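Local atomic coordinates of 3-deoxy-D-manno-octulosonate 8-phosphate phosphatase KdsC (Haemophilus influenzae Rd, PDB entry 1K1E), a protein that hydrolyses 3-deoxy-D-manno-octulosonate 8-phosphate to 3-deoxy-D-manno-octulosonate and inorganic phosphate, a magnesium-dependent step in lipopolysaccharide biosynthesis. Residues V54-S58 with A87-L91. Residues are numbered along the deposited sequence; the frame is centred on the assembly and turned at random.
With HG (mercury (II) ion), chain N.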
loop_
_atom_site.group_PDB
_atom_site.type_symbol
_atom_site.label_atom_id
_atom_site.label_comp_id
_atom_site.label_asym_id
_atom_site.label_seq_id
_atom_site.Cartn_x
_atom_site.Cartn_y
_atom_site.Cartn_z
ATOM N N VAL A 54 0.731 21.436 17.469
ATOM C CA VAL A 54 0.314 20.075 17.136
ATOM C C VAL A 54 0.882 19.095 18.176
ATOM O O VAL A 54 2.029 19.201 18.576
ATOM C CB VAL A 54 0.762 19.687 15.731
ATOM C CG1 VAL A 54 0.418 18.230 15.470
ATOM C CG2 VAL A 54 0.127 20.696 14.680
ATOM N N ALA A 55 0.067 18.149 18.620
ATOM C CA ALA A 55 0.511 17.117 19.565
ATOM C C ALA A 55 0.143 15.732 19.001
ATOM O O ALA A 55 -0.810 15.612 18.204
ATOM C CB ALA A 55 -0.145 17.297 20.937
ATOM N N VAL A 56 0.930 14.730 19.404
ATOM C CA VAL A 56 0.716 13.343 18.990
ATOM C C VAL A 56 0.327 12.556 20.236
ATOM O O VAL A 56 0.927 12.717 21.293
ATOM C CB VAL A 56 2.036 12.791 18.392
ATOM C CG1 VAL A 56 1.967 11.243 18.216
ATOM C CG2 VAL A 56 2.334 13.544 17.090
ATOM N N LEU A 57 -0.659 11.668 20.095
ATOM C CA LEU A 57 -1.143 10.868 21.205
ATOM C C LEU A 57 -1.166 9.442 20.649
ATOM O O LEU A 57 -1.782 9.211 19.637
ATOM C CB LEU A 57 -2.556 11.324 21.549
ATOM C CG LEU A 57 -3.054 11.349 22.993
ATOM C CD1 LEU A 57 -4.540 11.236 22.938
ATOM C CD2 LEU A 57 -2.495 10.218 23.853
ATOM N N SER A 58 -0.467 8.511 21.266
ATOM C CA SER A 58 -0.500 7.143 20.757
ATOM C C SER A 58 -0.435 6.206 21.948
ATOM O O SER A 58 0.240 6.516 22.935
ATOM C CB SER A 58 0.718 6.871 19.855
ATOM O OG SER A 58 0.724 5.521 19.459
ATOM N N ALA A 87 -5.092 12.060 28.667
ATOM C CA ALA A 87 -3.933 12.469 27.886
ATOM C C ALA A 87 -4.342 13.745 27.187
ATOM O O ALA A 87 -3.524 14.665 27.064
ATOM C CB ALA A 87 -3.511 11.419 26.812
ATOM N N CYS A 88 -5.592 13.830 26.720
ATOM C CA CYS A 88 -6.015 15.060 26.055
ATOM C C CYS A 88 -5.866 16.246 26.966
ATOM O O CYS A 88 -5.288 17.257 26.577
ATOM C CB CYS A 88 -7.503 15.106 25.587
ATOM S SG CYS A 88 -7.782 13.871 24.243
ATOM N N PHE A 89 -6.425 16.170 28.165
ATOM C CA PHE A 89 -6.322 17.366 29.003
ATOM C C PHE A 89 -4.906 17.750 29.388
ATOM O O PHE A 89 -4.591 18.960 29.533
ATOM C CB PHE A 89 -7.215 17.158 30.199
ATOM C CG PHE A 89 -8.663 16.960 29.801
ATOM C CD1 PHE A 89 -9.369 17.996 29.206
ATOM C CD2 PHE A 89 -9.318 15.757 30.046
ATOM C CE1 PHE A 89 -10.724 17.841 28.867
ATOM C CE2 PHE A 89 -10.666 15.601 29.707
ATOM C CZ PHE A 89 -11.366 16.639 29.128
ATOM N N ASP A 90 -4.069 16.725 29.540
ATOM C CA ASP A 90 -2.668 16.941 29.901
ATOM C C ASP A 90 -1.981 17.665 28.777
ATOM O O ASP A 90 -1.206 18.588 29.026
ATOM C CB ASP A 90 -1.973 15.623 30.178
ATOM C CG ASP A 90 -2.397 14.987 31.486
ATOM O OD1 ASP A 90 -2.077 13.758 31.694
ATOM O OD2 ASP A 90 -3.027 15.724 32.279
ATOM N N LEU A 91 -2.264 17.252 27.533
ATOM C CA LEU A 91 -1.615 17.908 26.385
ATOM C C LEU A 91 -2.153 19.321 26.235
ATOM O O LEU A 91 -1.436 20.263 25.861
ATOM C CB LEU A 91 -1.861 17.078 25.105
ATOM C CG LEU A 91 -1.073 15.771 25.035
ATOM C CD1 LEU A 91 -1.603 14.911 23.819
ATOM C CD2 LEU A 91 0.483 16.091 24.846
HETATM HG HG HG N . -8.827 15.482 22.819
#
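In a Rossmann-like alpha/beta fold such as that of the HAD phosphatases, helices cover a parallel sheet through alternate residues of its strands, and the packing of strand 54-58 against helix segment 87-91 illustrates the rule. The two run nearly antiparallel, at 155°, with axes 9.9 Å apart. Leu-57 and Leu-91 bury the most surface: Leu-57 CG lies 3.9 Å from Leu-91 CD1, while Leu-57 CD2 presses on Ala-87 CB at 3.4 Å. One turn along the helix from Ala-87, Leu-91 CD1 also reaches Ala-55 CB at 4.0 Å. The small methyl groups of Ala-55 and Ala-87 let the larger leucines approach closely. Between Ala-55 and Leu-57, the CA-to-CB bond of Val-56 points away from the helix. Phe-10 and Ile-12 of the adjacent strand 10-14 extend the apolar layer. Cys-88 just grazes Leu-57; Cys-88 SG binds the mercury ion at 2.4 Å, with Ala-114 O and Cys-118 SG as the other ligands. Since the closest side-chain contacts are apolar and no polar bond links the segments, their attachment here rests on close packing and exclusion of water.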